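Side-chain contacts in ferric uptake regulation protein (Helicobacter pylori, PDB 2XIG), which probably acts as a global repressor of transcription, binding the operators of its target genes with ferrous iron as cofactor: residues 12-15 / 16-20; 57-61 / 62-66. The protein carries 2 engineered substitutions. All coordinates share one frame; numbering follows the deposited sequence.

Interaction 1 (12-15 / 16-20); sequences ERLR and MSIKK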
loop_
_atom_site.group_PDB
_atom_site.type_symbol
_atom_site.label_atom_id
_atom_site.label_comp_id
_atom_site.label_asym_id
_atom_site.label_seq_id
_atom_site.Cartn_x
_atom_site.Cartn_y
_atom_site.Cartn_z
ATOM N N GLU C 12 -29.032 -22.222 19.292
ATOM C CA GLU C 12 -30.153 -23.045 18.830
ATOM C C GLU C 12 -30.511 -22.713 17.377
ATOM O O GLU C 12 -30.776 -23.616 16.575
ATOM C CB GLU C 12 -31.382 -22.918 19.749
ATOM C CG GLU C 12 -32.637 -23.628 19.213
ATOM C CD GLU C 12 -32.506 -25.151 19.106
ATOM O OE1 GLU C 12 -33.312 -25.762 18.365
ATOM O OE2 GLU C 12 -31.613 -25.745 19.754
ATOM N N ARG C 13 -30.525 -21.430 17.038
ATOM C CA ARG C 13 -30.664 -21.032 15.639
ATOM C C ARG C 13 -29.548 -21.655 14.801
ATOM O O ARG C 13 -29.760 -22.048 13.650
ATOM C CB ARG C 13 -30.636 -19.514 15.485
ATOM C CG ARG C 13 -31.858 -18.809 16.031
ATOM C CD ARG C 13 -32.010 -17.408 15.449
ATOM N NE ARG C 13 -30.945 -16.500 15.881
ATOM C CZ ARG C 13 -29.967 -16.063 15.096
ATOM N NH1 ARG C 13 -29.901 -16.440 13.822
ATOM N NH2 ARG C 13 -29.057 -15.240 15.587
ATOM N N LEU C 14 -28.361 -21.751 15.387
ATOM C CA LEU C 14 -27.240 -22.373 14.688
ATOM C C LEU C 14 -27.533 -23.852 14.428
ATOM O O LEU C 14 -27.376 -24.331 13.308
ATOM C CB LEU C 14 -25.948 -22.228 15.487
ATOM C CG LEU C 14 -24.729 -22.894 14.842
ATOM C CD1 LEU C 14 -24.492 -22.327 13.445
ATOM C CD2 LEU C 14 -23.493 -22.721 15.714
ATOM N N ARG C 15 -27.955 -24.563 15.470
ATOM C CA ARG C 15 -28.303 -25.980 15.355
ATOM C C ARG C 15 -29.361 -26.190 14.280
ATOM O O ARG C 15 -29.272 -27.116 13.477
ATOM C CB ARG C 15 -28.806 -26.525 16.695
ATOM C CG ARG C 15 -28.943 -28.049 16.741
ATOM C CD ARG C 15 -29.702 -28.505 17.981
ATOM N NE ARG C 15 -31.095 -28.072 17.943
ATOM C CZ ARG C 15 -32.057 -28.730 17.305
ATOM N NH1 ARG C 15 -31.777 -29.856 16.658
ATOM N NH2 ARG C 15 -33.297 -28.265 17.311
ATOM N N MET C 16 -30.361 -25.318 14.261
ATOM C CA MET C 16 -31.418 -25.428 13.267
ATOM C C MET C 16 -30.900 -25.178 11.854
ATOM O O MET C 16 -31.326 -25.832 10.905
ATOM C CB MET C 16 -32.574 -24.491 13.609
ATOM C CG MET C 16 -33.336 -24.935 14.841
ATOM S SD MET C 16 -34.165 -26.524 14.590
ATOM C CE MET C 16 -35.546 -26.005 13.572
ATOM N N SER C 17 -29.967 -24.240 11.724
ATOM C CA SER C 17 -29.391 -23.898 10.427
ATOM C C SER C 17 -28.473 -25.007 9.923
ATOM O O SER C 17 -28.389 -25.251 8.719
ATOM C CB SER C 17 -28.626 -22.574 10.518
ATOM O OG SER C 17 -28.061 -22.207 9.272
ATOM N N ILE C 18 -27.791 -25.679 10.848
ATOM C CA ILE C 18 -26.891 -26.774 10.495
ATOM C C ILE C 18 -27.669 -27.964 9.939
ATOM O O ILE C 18 -27.307 -28.536 8.912
ATOM C CB ILE C 18 -26.064 -27.234 11.709
ATOM C CG1 ILE C 18 -25.002 -26.186 12.055
ATOM C CG2 ILE C 18 -25.431 -28.599 11.453
ATOM C CD1 ILE C 18 -24.099 -25.810 10.884
ATOM N N LYS C 19 -28.741 -28.334 10.627
ATOM C CA LYS C 19 -29.581 -29.431 10.173
ATOM C C LYS C 19 -30.199 -29.109 8.812
ATOM O O LYS C 19 -30.216 -29.951 7.912
ATOM C CB LYS C 19 -30.663 -29.733 11.207
ATOM C CG LYS C 19 -31.596 -30.862 10.820
ATOM C CD LYS C 19 -32.199 -31.501 12.057
ATOM C CE LYS C 19 -33.472 -32.253 11.723
ATOM N NZ LYS C 19 -33.917 -33.082 12.874
ATOM N N LYS C 20 -30.691 -27.883 8.666
ATOM C CA LYS C 20 -31.281 -27.431 7.410
ATOM C C LYS C 20 -30.314 -27.548 6.232
ATOM O O LYS C 20 -30.717 -27.918 5.131
ATOM C CB LYS C 20 -31.761 -25.986 7.549
ATOM C CG LYS C 20 -32.276 -25.363 6.263
ATOM C CD LYS C 20 -32.855 -23.977 6.527
ATOM C CE LYS C 20 -33.573 -23.434 5.302
ATOM N NZ LYS C 20 -34.204 -22.110 5.565
#

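Interaction 2 (57-61 / 62-66); sequences KNTSI and SSVYR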
loop_
_atom_site.group_PDB
_atom_site.type_symbol
_atom_site.label_atom_id
_atom_site.label_comp_id
_atom_site.label_asym_id
_atom_site.label_seq_id
_atom_site.Cartn_x
_atom_site.Cartn_y
_atom_site.Cartn_z
ATOM N N LYS C 57 -5.937 -28.320 21.332
ATOM C CA LYS C 57 -4.663 -27.790 20.851
ATOM C C LYS C 57 -4.381 -28.091 19.384
ATOM O O LYS C 57 -3.718 -27.309 18.706
ATOM C CB LYS C 57 -3.501 -28.316 21.708
ATOM C CG LYS C 57 -3.504 -27.841 23.158
ATOM C CD LYS C 57 -4.709 -28.376 23.925
ATOM C CE LYS C 57 -4.855 -29.882 23.758
ATOM N NZ LYS C 57 -6.242 -30.342 24.060
ATOM N N ASN C 58 -4.870 -29.224 18.894
ATOM C CA ASN C 58 -4.569 -29.633 17.527
ATOM C C ASN C 58 -5.572 -29.132 16.486
ATOM O O ASN C 58 -5.652 -29.673 15.384
ATOM C CB ASN C 58 -4.406 -31.151 17.442
ATOM C CG ASN C 58 -3.313 -31.663 18.353
ATOM O OD1 ASN C 58 -2.252 -31.047 18.476
ATOM N ND2 ASN C 58 -3.567 -32.794 19.002
ATOM N N THR C 59 -6.326 -28.094 16.843
ATOM C CA THR C 59 -7.235 -27.444 15.906
ATOM C C THR C 59 -6.456 -26.683 14.827
ATOM O O THR C 59 -5.503 -25.958 15.121
ATOM C CB THR C 59 -8.170 -26.456 16.630
ATOM O OG1 THR C 59 -8.916 -27.142 17.643
ATOM C CG2 THR C 59 -9.136 -25.810 15.648
ATOM N N SER C 60 -6.886 -26.837 13.579
ATOM C CA SER C 60 -6.223 -26.201 12.443
ATOM C C SER C 60 -6.925 -24.906 12.061
ATOM O O SER C 60 -8.162 -24.791 12.166
ATOM C CB SER C 60 -6.209 -27.169 11.258
ATOM O OG SER C 60 -6.105 -26.474 10.030
ATOM N N ILE C 61 -6.151 -23.920 11.622
ATOM C CA ILE C 61 -6.732 -22.622 11.286
ATOM C C ILE C 61 -7.602 -22.728 10.035
ATOM O O ILE C 61 -8.565 -21.967 9.878
ATOM C CB ILE C 61 -5.659 -21.498 11.159
ATOM C CG1 ILE C 61 -6.324 -20.117 11.105
ATOM C CG2 ILE C 61 -4.747 -21.721 9.949
ATOM C CD1 ILE C 61 -5.366 -18.959 11.404
ATOM N N SER C 62 -7.295 -23.686 9.159
ATOM C CA SER C 62 -8.168 -23.934 8.002
ATOM C C SER C 62 -9.586 -24.301 8.428
ATOM O O SER C 62 -10.558 -23.929 7.765
ATOM C CB SER C 62 -7.603 -25.032 7.096
ATOM O OG SER C 62 -7.451 -26.246 7.801
ATOM N N SER C 63 -9.714 -25.026 9.534
ATOM C CA SER C 63 -11.049 -25.410 9.996
ATOM C C SER C 63 -11.801 -24.186 10.514
ATOM O O SER C 63 -13.014 -24.057 10.311
ATOM C CB SER C 63 -10.997 -26.548 11.029
ATOM O OG SER C 63 -10.531 -26.104 12.291
ATOM N N VAL C 64 -11.074 -23.270 11.151
ATOM C CA VAL C 64 -11.682 -22.040 11.653
ATOM C C VAL C 64 -12.165 -21.134 10.523
ATOM O O VAL C 64 -13.269 -20.586 10.596
ATOM C CB VAL C 64 -10.757 -21.293 12.630
ATOM C CG1 VAL C 64 -11.342 -19.924 12.968
ATOM C CG2 VAL C 64 -10.565 -22.130 13.896
ATOM N N TYR C 65 -11.363 -21.002 9.471
ATOM C CA TYR C 65 -11.780 -20.232 8.303
ATOM C C TYR C 65 -13.063 -20.785 7.707
ATOM O O TYR C 65 -13.988 -20.027 7.417
ATOM C CB TYR C 65 -10.687 -20.189 7.221
ATOM C CG TYR C 65 -9.783 -18.982 7.339
ATOM C CD1 TYR C 65 -10.012 -17.841 6.584
ATOM C CD2 TYR C 65 -8.720 -18.975 8.234
ATOM C CE1 TYR C 65 -9.189 -16.725 6.704
ATOM C CE2 TYR C 65 -7.905 -17.874 8.364
ATOM C CZ TYR C 65 -8.138 -16.756 7.598
ATOM O OH TYR C 65 -7.310 -15.669 7.731
ATOM N N ARG C 66 -13.107 -22.100 7.513
ATOM C CA ARG C 66 -14.294 -22.747 6.967
ATOM C C ARG C 66 -15.538 -22.434 7.813
ATOM O O ARG C 66 -16.589 -22.079 7.283
ATOM C CB ARG C 66 -14.082 -24.257 6.878
ATOM C CG ARG C 66 -15.275 -25.017 6.342
ATOM C CD ARG C 66 -14.980 -26.518 6.247
ATOM N NE ARG C 66 -13.660 -26.730 5.666
ATOM C CZ ARG C 66 -12.642 -27.314 6.291
ATOM N NH1 ARG C 66 -12.789 -27.797 7.516
ATOM N NH2 ARG C 66 -11.480 -27.434 5.673
HETATM O O HOH W 1 -4.693 -24.908 8.695
HETATM O O HOH W 2 -8.843 -28.817 12.830
#

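Interaction 1 (12-15 / 16-20)
The backbone of Glu12 to Lys20 is plain alpha-helix, each residue from Met16 to Lys19 giving its N-H to the carbonyl four places back, from Met16 N to Glu12 O at 2.9 Å through to Lys19 N to Arg15 O at 3.1 Å. This is the later part of helix 7-20, in the region assigned by similarity to DNA binding, and it has one polar side and one buried side. On the polar side Glu12 and Arg15 make a bidentate salt bridge one turn apart. Arg15 meets the carboxylate side-on: NH2 reaches the syn lone pair of Glu12 OE1 at 2.7 Å, and NE meets Glu12 OE2 at 3.0 Å, also syn to that oxygen but 30° out of the carboxylate plane. Both oxygens lie close to the guanidinium plane, and the two bonds together fix the rotation of that group. Glu12 gets there with CG anti to its backbone N (chi1 173°) and a bend at chi2 that swings the carboxylate forward along the helix. The buried side carries Leu14 and Ile18, which run alongside each other in the same direction, with Leu14 CD1 4.1 Å from Ile18 CG1. Phe70 of helix 61-73 and Arg29 of helix 27-38 touch both of them. Back on the polar side, Met16 folds against the OE1-NH2 end of the salt bridge: its CG lies 3.6 Å from Glu12 OE1, and its SD comes obliquely to within 3.3 Å of Arg15 NH2.

Interaction 2 (57-61 / 62-66)
Ser62, in the first turn of helix 61-73, meets Ser60, the N-cap residue, through their hydroxyls: Ser60 OG and Ser62 OG are 2.6 Å apart, and the proton between them may belong to either. A water also hydrogen-bonded to Ser60 OG takes the Ser62 N-H at 2.9 Å, so one helix-start amide is satisfied through solvent. Next, Ser63 turns back on the cap. With chi1 at 74° its OG stands between backbone N and carbonyl carbon and comes 2.7 Å from Ser60 O, although its one proton could go instead to Gln28 OE1. A second water accepts from Ser60 N and donates to Ser63 OG, making through solvent the return link that a capping box makes directly. Ser60 O also receives weak bonds from the backbone N-H groups of Ser63 and Val64. With Tyr65 N to Ile61 O, 3.0 Å and 165° at the hydrogen, regular helical bonding is under way. The Tyr65 ring lies alongside Ile61, with CE2 3.9 Å from Ile61 CG1, and turns its edge to Ile61 O. Around this helix start, Ile61 and Val64 rest on Thr49 and Tyr65 on Pro45 of helix 45-52, while Thr59 and Val64 touch Gln28 of helix 27-38; helix 61-73, probably the recognition helix of the winged-helix domain, leads into its wing, strands 77-82 and 86-91.

From the N terminus, interaction 1 comes first, within helix 7-20; the chain then passes through helices 27-38 and 45-52 before interaction 2 opens helix 61-73. The two lie in series, neither nested nor crossed, and each spans only neighbouring turns, so neither closes a long loop. The centres of interactions 1 and 2 are about 21 Å apart and the nearest atoms of interactions 1 and 2 about 9 Å, without touching. Helix 61-73 joins them nonetheless: interaction 2 sets its beginning, while Phe70, further along, packs on the buried side of 12-20. Between subunits the link is direct, since Glu12 and Arg13 of the second subunit pack against Ile61, Ser62 and Tyr65.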